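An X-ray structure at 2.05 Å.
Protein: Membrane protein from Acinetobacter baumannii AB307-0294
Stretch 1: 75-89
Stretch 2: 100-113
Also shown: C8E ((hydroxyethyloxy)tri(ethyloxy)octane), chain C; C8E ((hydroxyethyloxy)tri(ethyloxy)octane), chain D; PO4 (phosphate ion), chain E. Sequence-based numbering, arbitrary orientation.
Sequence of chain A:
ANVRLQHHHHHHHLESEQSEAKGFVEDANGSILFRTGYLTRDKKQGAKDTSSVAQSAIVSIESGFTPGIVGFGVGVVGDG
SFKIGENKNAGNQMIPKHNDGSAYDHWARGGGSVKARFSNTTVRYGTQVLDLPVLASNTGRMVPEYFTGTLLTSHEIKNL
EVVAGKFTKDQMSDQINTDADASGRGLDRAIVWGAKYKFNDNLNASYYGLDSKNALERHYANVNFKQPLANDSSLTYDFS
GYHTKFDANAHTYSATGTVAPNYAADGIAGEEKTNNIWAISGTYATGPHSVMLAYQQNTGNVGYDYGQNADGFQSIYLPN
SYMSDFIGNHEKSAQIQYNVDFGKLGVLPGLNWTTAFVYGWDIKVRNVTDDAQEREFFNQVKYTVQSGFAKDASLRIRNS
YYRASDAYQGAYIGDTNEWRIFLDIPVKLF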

ATOM      1  N   GLY A  75       5.345 -22.073  -4.021  1.00 41.45           N
ATOM      2  CA  GLY A  75       4.176 -21.183  -3.928  1.00 42.74           C
ATOM      3  C   GLY A  75       3.636 -20.777  -5.299  1.00 40.21           C
ATOM      4  O   GLY A  75       4.329 -20.854  -6.270  1.00 38.30           O
ATOM      5  N   VAL A  76       2.368 -20.388  -5.359  1.00 41.93           N
ATOM      6  CA  VAL A  76       1.764 -19.921  -6.596  1.00 39.78           C
ATOM      7  C   VAL A  76       0.915 -18.744  -6.171  1.00 40.56           C
ATOM      8  O   VAL A  76       0.176 -18.837  -5.170  1.00 42.75           O
ATOM      9  CB  VAL A  76       0.877 -20.993  -7.248  1.00 46.45           C
ATOM     10  CG1 VAL A  76      -0.041 -20.391  -8.302  1.00 48.58           C
ATOM     11  CG2 VAL A  76       1.714 -22.081  -7.907  1.00 49.17           C
ATOM     12  N   VAL A  77       0.976 -17.658  -6.923  1.00 37.22           N
ATOM     13  CA  VAL A  77       0.099 -16.488  -6.712  1.00 38.76           C
ATOM     14  C   VAL A  77      -0.411 -16.067  -8.060  1.00 37.93           C
ATOM     15  O   VAL A  77       0.328 -16.072  -9.031  1.00 41.75           O
ATOM     16  CB  VAL A  77       0.776 -15.233  -6.127  1.00 38.28           C
ATOM     17  CG1 VAL A  77       1.116 -15.408  -4.654  1.00 41.45           C
ATOM     18  CG2 VAL A  77       2.008 -14.893  -6.878  1.00 42.22           C
ATOM     19  N   GLY A  78      -1.676 -15.738  -8.175  1.00 35.26           N
ATOM     20  CA  GLY A  78      -2.108 -15.202  -9.435  1.00 35.87           C
ATOM     21  C   GLY A  78      -3.518 -14.711  -9.337  1.00 38.51           C
ATOM     22  O   GLY A  78      -4.184 -14.838  -8.249  1.00 37.20           O
ATOM     23  N   ASP A  79      -3.991 -14.156 -10.453  1.00 36.40           N
ATOM     24  CA  ASP A  79      -5.374 -13.708 -10.452  1.00 36.78           C
ATOM     25  C   ASP A  79      -5.872 -13.753 -11.852  1.00 37.47           C
ATOM     26  O   ASP A  79      -5.104 -13.682 -12.843  1.00 36.13           O
ATOM     27  CB  ASP A  79      -5.494 -12.254  -9.860  1.00 36.69           C
ATOM     28  CG  ASP A  79      -4.321 -11.313 -10.308  1.00 39.24           C
ATOM     29  OD1 ASP A  79      -4.321 -10.644 -11.403  1.00 37.70           O
ATOM     30  OD2 ASP A  79      -3.383 -11.177  -9.457  1.00 42.83           O
ATOM     31  N   GLY A  80      -7.170 -13.805 -11.956  1.00 37.37           N
ATOM     32  CA  GLY A  80      -7.822 -13.629 -13.287  1.00 39.38           C
ATOM     33  C   GLY A  80      -9.019 -12.698 -13.055  1.00 36.73           C
ATOM     34  O   GLY A  80      -9.675 -12.785 -12.004  1.00 32.99           O
ATOM     35  N   SER A  81      -9.271 -11.819 -14.006  1.00 33.87           N
ATOM     36  CA  SER A  81     -10.260 -10.797 -13.811  1.00 33.90           C
ATOM     37  C   SER A  81     -11.024 -10.480 -15.070  1.00 34.01           C
ATOM     38  O   SER A  81     -10.510 -10.784 -16.167  1.00 32.52           O
ATOM     39  CB  SER A  81      -9.599  -9.505 -13.297  1.00 34.05           C
ATOM     40  OG  SER A  81      -8.736  -9.762 -12.221  1.00 34.36           O
ATOM     41  N   PHE A  82     -12.172  -9.798 -14.938  1.00 32.27           N
ATOM     42  CA  PHE A  82     -12.813  -9.257 -16.169  1.00 33.60           C
ATOM     43  C   PHE A  82     -13.407  -7.905 -15.828  1.00 32.42           C
ATOM     44  O   PHE A  82     -13.814  -7.676 -14.715  1.00 31.44           O
ATOM     45  CB  PHE A  82     -13.783 -10.258 -16.787  1.00 34.39           C
ATOM     46  CG  PHE A  82     -14.838 -10.766 -15.839  1.00 34.88           C
ATOM     47  CD1 PHE A  82     -14.622 -11.933 -15.057  1.00 37.80           C
ATOM     48  CD2 PHE A  82     -16.051 -10.107 -15.724  1.00 34.17           C
ATOM     49  CE1 PHE A  82     -15.645 -12.422 -14.191  1.00 36.55           C
ATOM     50  CE2 PHE A  82     -17.017 -10.560 -14.850  1.00 35.15           C
ATOM     51  CZ  PHE A  82     -16.838 -11.744 -14.118  1.00 35.92           C
ATOM     52  N   LYS A  83     -13.514  -7.027 -16.789  1.00 32.88           N
ATOM     53  CA  LYS A  83     -14.187  -5.778 -16.514  1.00 31.66           C
ATOM     54  C   LYS A  83     -15.725  -6.048 -16.482  1.00 34.35           C
ATOM     55  O   LYS A  83     -16.196  -7.068 -17.073  1.00 31.83           O
ATOM     56  CB  LYS A  83     -13.853  -4.745 -17.593  1.00 32.39           C
ATOM     57  CG  LYS A  83     -14.456  -5.022 -18.959  1.00 34.18           C
ATOM     58  CD  LYS A  83     -14.039  -3.999 -19.996  1.00 34.42           C
ATOM     59  CE  LYS A  83     -14.896  -4.275 -21.175  1.00 39.01           C
ATOM     60  NZ  LYS A  83     -14.515  -3.258 -22.152  1.00 43.38           N
ATOM     61  N   ILE A  84     -16.461  -5.140 -15.774  1.00 34.08           N
ATOM     62  CA  ILE A  84     -17.912  -5.140 -15.775  1.00 34.51           C
ATOM     63  C   ILE A  84     -18.367  -3.863 -16.452  1.00 35.15           C
ATOM     64  O   ILE A  84     -18.205  -2.809 -15.897  1.00 34.09           O
ATOM     65  CB  ILE A  84     -18.455  -5.292 -14.369  1.00 36.20           C
ATOM     66  CG1 ILE A  84     -18.041  -6.702 -13.853  1.00 37.29           C
ATOM     67  CG2 ILE A  84     -20.000  -5.167 -14.359  1.00 39.45           C
ATOM     68  CD1 ILE A  84     -18.183  -6.858 -12.346  1.00 38.04           C
ATOM     69  N   GLY A  85     -18.944  -3.937 -17.636  1.00 34.21           N
ATOM     70  CA  GLY A  85     -19.338  -2.732 -18.352  1.00 34.26           C
ATOM     71  C   GLY A  85     -18.225  -2.393 -19.301  1.00 35.44           C
ATOM     72  O   GLY A  85     -17.117  -2.994 -19.332  1.00 33.33           O
ATOM     73  N   GLU A  86     -18.501  -1.425 -20.131  1.00 37.15           N
ATOM     74  CA  GLU A  86     -17.549  -1.022 -21.138  1.00 40.63           C
ATOM     75  C   GLU A  86     -16.236  -0.429 -20.514  1.00 39.42           C
ATOM     76  O   GLU A  86     -15.123  -0.673 -21.012  1.00 36.50           O
ATOM     77  CB  GLU A  86     -18.165   0.039 -22.067  1.00 44.65           C
ATOM     78  CG  GLU A  86     -17.189   0.396 -23.186  1.00 48.76           C
ATOM     79  CD  GLU A  86     -17.760   1.352 -24.231  1.00 52.05           C
ATOM     80  OE1 GLU A  86     -18.794   1.979 -23.994  1.00 48.96           O
ATOM     81  OE2 GLU A  86     -17.118   1.421 -25.296  1.00 55.39           O
ATOM     82  N   ASN A  87     -16.413   0.369 -19.471  1.00 38.76           N
ATOM     83  CA  ASN A  87     -15.291   0.945 -18.778  1.00 39.68           C
ATOM     84  C   ASN A  87     -14.476   1.779 -19.740  1.00 40.45           C
ATOM     85  O   ASN A  87     -13.272   1.639 -19.832  1.00 40.77           O
ATOM     86  CB  ASN A  87     -14.459  -0.149 -18.086  1.00 37.46           C
ATOM     87  CG  ASN A  87     -15.131  -0.599 -16.812  1.00 36.96           C
ATOM     88  OD1 ASN A  87     -15.048   0.083 -15.793  1.00 38.61           O
ATOM     89  ND2 ASN A  87     -15.811  -1.694 -16.857  1.00 37.19           N
ATOM     90  N   LYS A  88     -15.149   2.666 -20.432  1.00 41.85           N
ATOM     91  CA  LYS A  88     -14.490   3.527 -21.385  1.00 45.11           C
ATOM     92  C   LYS A  88     -13.575   4.576 -20.702  1.00 44.32           C
ATOM     93  O   LYS A  88     -12.662   5.045 -21.319  1.00 43.69           O
ATOM     94  CB  LYS A  88     -15.543   4.224 -22.171  1.00 50.51           C
ATOM     95  CG  LYS A  88     -15.017   4.813 -23.435  1.00 59.46           C
ATOM     96  CD  LYS A  88     -16.113   5.563 -24.204  1.00 65.70           C
ATOM     97  CE  LYS A  88     -16.759   6.666 -23.381  1.00 70.60           C
ATOM     98  NZ  LYS A  88     -17.558   7.575 -24.266  1.00 79.09           N
ATOM     99  N   ASN A  89     -13.793   4.896 -19.429  1.00 43.18           N
ATOM    100  CA  ASN A  89     -12.947   5.874 -18.736  1.00 42.05           C
ATOM    101  C   ASN A  89     -12.455   5.240 -17.447  1.00 41.35           C
ATOM    102  O   ASN A  89     -12.536   5.856 -16.375  1.00 39.23           O
ATOM    103  CB  ASN A  89     -13.820   7.089 -18.404  1.00 46.18           C
ATOM    104  CG  ASN A  89     -14.451   7.728 -19.618  1.00 49.32           C
ATOM    105  OD1 ASN A  89     -15.620   7.679 -19.801  1.00 53.72           O
ATOM    106  ND2 ASN A  89     -13.663   8.272 -20.448  1.00 51.20           N
ATOM    107  N   ASP A 100      -4.890   2.334 -27.251  1.00 57.34           N
ATOM    108  CA  ASP A 100      -5.910   3.360 -27.543  1.00 58.99           C
ATOM    109  C   ASP A 100      -6.629   3.977 -26.371  1.00 58.66           C
ATOM    110  O   ASP A 100      -7.469   4.874 -26.569  1.00 59.61           O
ATOM    111  CB  ASP A 100      -6.959   2.868 -28.563  1.00 62.04           C
ATOM    112  CG  ASP A 100      -7.596   1.522 -28.182  1.00 64.89           C
ATOM    113  OD1 ASP A 100      -7.962   1.292 -27.004  1.00 55.86           O
ATOM    114  OD2 ASP A 100      -7.720   0.695 -29.115  1.00 68.80           O
ATOM    115  N   GLY A 101      -6.360   3.537 -25.144  1.00 53.63           N
ATOM    116  CA  GLY A 101      -7.205   3.965 -24.066  1.00 53.34           C
ATOM    117  C   GLY A 101      -8.311   3.012 -23.588  1.00 51.94           C
ATOM    118  O   GLY A 101      -8.775   3.166 -22.442  1.00 48.38           O
ATOM    119  N   SER A 102      -8.684   2.024 -24.408  1.00 49.22           N
ATOM    120  CA  SER A 102      -9.831   1.128 -24.034  1.00 48.37           C
ATOM    121  C   SER A 102      -9.465   0.176 -22.945  1.00 43.04           C
ATOM    122  O   SER A 102      -8.263  -0.209 -22.756  1.00 46.00           O
ATOM    123  CB  SER A 102     -10.459   0.404 -25.269  1.00 49.56           C
ATOM    124  OG  SER A 102      -9.481  -0.338 -25.944  1.00 48.43           O
ATOM    125  N   ALA A 103     -10.448  -0.168 -22.136  1.00 37.45           N
ATOM    126  CA  ALA A 103     -10.217  -1.152 -21.117  1.00 36.21           C
ATOM    127  C   ALA A 103      -9.985  -2.570 -21.651  1.00 37.88           C
ATOM    128  O   ALA A 103     -10.588  -2.933 -22.571  1.00 41.19           O
ATOM    129  CB  ALA A 103     -11.329  -1.101 -20.142  1.00 36.75           C
ATOM    130  N   TYR A 104      -9.079  -3.358 -21.084  1.00 36.54           N
ATOM    131  CA  TYR A 104      -8.978  -4.779 -21.341  1.00 35.33           C
ATOM    132  C   TYR A 104     -10.269  -5.463 -20.901  1.00 36.88           C
ATOM    133  O   TYR A 104     -10.834  -5.208 -19.828  1.00 36.25           O
ATOM    134  CB  TYR A 104      -7.848  -5.439 -20.574  1.00 35.90           C
ATOM    135  CG  TYR A 104      -6.547  -5.502 -21.338  1.00 41.06           C
ATOM    136  CD1 TYR A 104      -5.873  -4.333 -21.680  1.00 40.96           C
ATOM    137  CD2 TYR A 104      -6.085  -6.723 -21.849  1.00 45.25           C
ATOM    138  CE1 TYR A 104      -4.684  -4.401 -22.352  1.00 45.53           C
ATOM    139  CE2 TYR A 104      -4.958  -6.797 -22.680  1.00 45.92           C
ATOM    140  CZ  TYR A 104      -4.243  -5.621 -22.866  1.00 49.39           C
ATOM    141  OH  TYR A 104      -3.131  -5.635 -23.611  1.00 48.27           O
ATOM    142  N   ASP A 105     -10.707  -6.388 -21.699  1.00 35.97           N
ATOM    143  CA  ASP A 105     -11.974  -7.084 -21.358  1.00 35.91           C
ATOM    144  C   ASP A 105     -11.678  -8.054 -20.163  1.00 33.68           C
ATOM    145  O   ASP A 105     -12.508  -8.256 -19.325  1.00 31.56           O
ATOM    146  CB  ASP A 105     -12.420  -7.959 -22.509  1.00 36.85           C
ATOM    147  CG  ASP A 105     -13.845  -8.458 -22.280  1.00 41.47           C
ATOM    148  OD1 ASP A 105     -14.726  -7.629 -21.900  1.00 40.64           O
ATOM    149  OD2 ASP A 105     -14.066  -9.687 -22.364  1.00 45.04           O
ATOM    150  N   HIS A 106     -10.584  -8.783 -20.213  1.00 33.03           N
ATOM    151  CA  HIS A 106     -10.257  -9.806 -19.221  1.00 34.09           C
ATOM    152  C   HIS A 106      -8.715  -9.912 -19.184  1.00 37.59           C
ATOM    153  O   HIS A 106      -8.052  -9.520 -20.138  1.00 39.37           O
ATOM    154  CB  HIS A 106     -10.884 -11.199 -19.453  1.00 37.09           C
ATOM    155  CG  HIS A 106     -10.679 -11.756 -20.853  1.00 38.42           C
ATOM    156  ND1 HIS A 106      -9.568 -12.514 -21.222  1.00 41.18           N
ATOM    157  CD2 HIS A 106     -11.397 -11.598 -21.976  1.00 39.95           C
ATOM    158  CE1 HIS A 106      -9.630 -12.792 -22.514  1.00 40.86           C
ATOM    159  NE2 HIS A 106     -10.763 -12.310 -22.980  1.00 42.66           N
ATOM    160  N   TRP A 107      -8.173 -10.298 -18.045  1.00 34.29           N
ATOM    161  CA  TRP A 107      -6.763 -10.448 -17.935  1.00 37.65           C
ATOM    162  C   TRP A 107      -6.411 -11.401 -16.801  1.00 35.47           C
ATOM    163  O   TRP A 107      -7.154 -11.609 -15.849  1.00 37.41           O
ATOM    164  CB  TRP A 107      -6.075  -9.055 -17.618  1.00 38.35           C
ATOM    165  CG  TRP A 107      -6.602  -8.284 -16.393  1.00 35.77           C
ATOM    166  CD1 TRP A 107      -5.980  -8.124 -15.201  1.00 36.32           C
ATOM    167  CD2 TRP A 107      -7.886  -7.561 -16.269  1.00 37.52           C
ATOM    168  NE1 TRP A 107      -6.792  -7.353 -14.307  1.00 36.90           N
ATOM    169  CE2 TRP A 107      -7.962  -7.028 -14.964  1.00 38.54           C
ATOM    170  CE3 TRP A 107      -8.931  -7.302 -17.147  1.00 38.86           C
ATOM    171  CZ2 TRP A 107      -9.064  -6.271 -14.540  1.00 37.62           C
ATOM    172  CZ3 TRP A 107     -10.007  -6.573 -16.724  1.00 39.17           C
ATOM    173  CH2 TRP A 107     -10.064  -6.054 -15.445  1.00 37.61           C
ATOM    174  N   ALA A 108      -5.180 -11.839 -16.872  1.00 35.99           N
ATOM    175  CA  ALA A 108      -4.611 -12.815 -15.994  1.00 37.83           C
ATOM    176  C   ALA A 108      -3.142 -12.462 -15.732  1.00 37.14           C
ATOM    177  O   ALA A 108      -2.408 -12.029 -16.649  1.00 34.63           O
ATOM    178  CB  ALA A 108      -4.747 -14.222 -16.605  1.00 39.89           C
ATOM    179  N   ARG A 109      -2.732 -12.693 -14.492  1.00 36.57           N
ATOM    180  CA  ARG A 109      -1.398 -12.316 -14.005  1.00 36.71           C
ATOM    181  C   ARG A 109      -0.968 -13.301 -12.890  1.00 38.56           C
ATOM    182  O   ARG A 109      -1.809 -13.905 -12.254  1.00 38.70           O
ATOM    183  CB  ARG A 109      -1.372 -10.929 -13.423  1.00 36.63           C
ATOM    184  CG  ARG A 109      -1.920  -9.772 -14.266  1.00 36.95           C
ATOM    185  CD  ARG A 109      -2.385  -8.617 -13.441  1.00 35.16           C
ATOM    186  NE  ARG A 109      -1.401  -7.945 -12.611  1.00 34.88           N
ATOM    187  CZ  ARG A 109      -1.246  -8.122 -11.322  1.00 33.39           C
ATOM    188  NH1 ARG A 109      -2.034  -8.926 -10.633  1.00 31.90           N
ATOM    189  NH2 ARG A 109      -0.269  -7.456 -10.693  1.00 34.47           N
ATOM    190  N   GLY A 110       0.352 -13.518 -12.730  1.00 39.43           N
ATOM    191  CA  GLY A 110       0.963 -14.053 -11.506  1.00 40.69           C
ATOM    192  C   GLY A 110       2.132 -14.989 -11.883  1.00 41.49           C
ATOM    193  O   GLY A 110       2.681 -14.846 -12.941  1.00 40.34           O
ATOM    194  N   GLY A 111       2.441 -15.967 -11.056  1.00 36.04           N
ATOM    195  CA  GLY A 111       3.585 -16.814 -11.243  1.00 36.68           C
ATOM    196  C   GLY A 111       3.802 -17.628  -9.999  1.00 35.61           C
ATOM    197  O   GLY A 111       2.938 -17.738  -9.125  1.00 35.90           O
ATOM    198  N   GLY A 112       4.930 -18.226  -9.912  1.00 38.62           N
ATOM    199  CA  GLY A 112       5.269 -19.217  -8.847  1.00 38.23           C
ATOM    200  C   GLY A 112       6.560 -18.798  -8.184  1.00 37.93           C
ATOM    201  O   GLY A 112       7.314 -17.817  -8.623  1.00 34.17           O
ATOM    202  N   SER A 113       6.811 -19.528  -7.088  1.00 38.11           N
ATOM    203  CA  SER A 113       8.040 -19.442  -6.368  1.00 34.78           C
ATOM    204  C   SER A 113       8.431 -20.785  -5.809  1.00 33.53           C
ATOM    205  O   SER A 113       7.596 -21.774  -5.747  1.00 33.55           O
ATOM    206  CB  SER A 113       7.935 -18.395  -5.252  1.00 34.75           C
ATOM    207  OG  SER A 113       6.888 -18.679  -4.325  1.00 32.89           O
TER
HETATM  208  C8  C8E C 502      -6.661 -13.908 -19.222  1.00 59.05           C
HETATM  209  O9  C8E C 502      -8.029 -14.238 -19.005  1.00 58.68           O
HETATM  210  C10 C8E C 502      -8.561 -14.022 -17.678  1.00 64.96           C
HETATM  211  C11 C8E C 502      -9.897 -14.729 -17.488  1.00 62.78           C
HETATM  212  O12 C8E C 502     -10.322 -14.710 -16.115  1.00 66.70           O
HETATM  213  C13 C8E C 502     -10.658 -15.998 -15.568  1.00 69.68           C
HETATM  214  C14 C8E C 502     -11.291 -15.923 -14.173  1.00 67.30           C
HETATM  215  O15 C8E C 502     -12.270 -14.902 -14.189  1.00 65.87           O
HETATM  216  C16 C8E C 502     -12.565 -14.256 -12.942  1.00 57.48           C
HETATM  217  C17 C8E C 502     -13.250 -15.220 -12.017  1.00 59.41           C
HETATM  218  O18 C8E C 502     -14.055 -14.466 -11.098  1.00 56.86           O
HETATM  219  C19 C8E C 502     -15.437 -14.511 -11.482  1.00 54.16           C
HETATM  220  C20 C8E C 502     -16.257 -15.295 -10.529  1.00 53.72           C
HETATM  221  O21 C8E C 502     -17.593 -14.929 -10.858  1.00 70.55           O
HETATM  222  C1  C8E D 503     -12.965 -15.092 -19.226  1.00 48.45           C
HETATM  223  C2  C8E D 503     -13.836 -13.927 -18.812  1.00 46.00           C
HETATM  224  C3  C8E D 503     -15.109 -14.172 -17.942  1.00 41.90           C
HETATM  225  C4  C8E D 503     -14.927 -15.183 -16.846  1.00 39.98           C
HETATM  226  C5  C8E D 503     -16.130 -15.680 -16.068  1.00 40.59           C
HETATM  227  C6  C8E D 503     -15.774 -17.050 -15.498  1.00 45.38           C
HETATM  228  C7  C8E D 503     -16.277 -17.175 -14.081  1.00 50.32           C
HETATM  229  P   PO4 E 504      -9.069  -8.118 -24.703  1.00 62.26           P
HETATM  230  O1  PO4 E 504      -7.689  -8.160 -25.356  1.00 52.02           O
HETATM  231  O2  PO4 E 504     -10.163  -8.719 -25.606  1.00 61.25           O
HETATM  232  O3  PO4 E 504      -9.445  -6.649 -24.462  1.00 44.79           O
HETATM  233  O4  PO4 E 504      -9.038  -8.923 -23.396  1.00 51.05           O
HETATM  234  O   HOH W   1      -6.470 -10.548 -12.919  1.00 35.86           O
HETATM  235  O   HOH W   2     -15.717  -8.432 -19.394  1.00 32.11           O
HETATM  236  O   HOH W   3     -13.138   0.363 -22.828  1.00 38.48           O

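Two antiparallel strands, 75-83 and 106-113, pair through their backbones, and the loops beyond them add a smaller contact; 854 Å² is buried. In the loop, buried Ala103's methyl points toward stretch 1 and packs on Asn87 (CB to Asn87 O, 3.4 Å), while water 3 links Ala103 N to Glu86 O. Asp105 O accepts Lys83 N (3.0 Å) and Asp105 N donates to phosphate O3 (3.0 Å); the extended Lys83 chain runs past Asp105, CE 3.4 Å from OD1, to donate from NZ to Glu86 O (2.9 Å). His106 and Phe82 share the detergent-lined face, where His106 ND1 donates to C8E (chain C) O9 (3.2 Å). Trp107 turns to the other face; its six-membered ring covers Ser81 CB, 3.8 Å from the ring centroid, a fit that suits a small side chain. Trp107 N and O bond Ser81 O (3.0 Å) and Ser81 N (2.8 Å). Ala108 CB meets C8E (chain C) C8 at 3.3 Å. Arg109 repeats the backbone pairing with Asp79, and buried opposite charges are matched: NH1 lies 2.9 Å from Asp79 OD2 in a salt bridge and donates to OD1 (3.0 Å). The strands come within 3.9 Å between Gly110 CA and Gly78 CA, leaving no room for a Gly110 CB, which would strike Val77 O and Gly78 CA. Gly111 pairs with Val77, and Ser113 with Gly75.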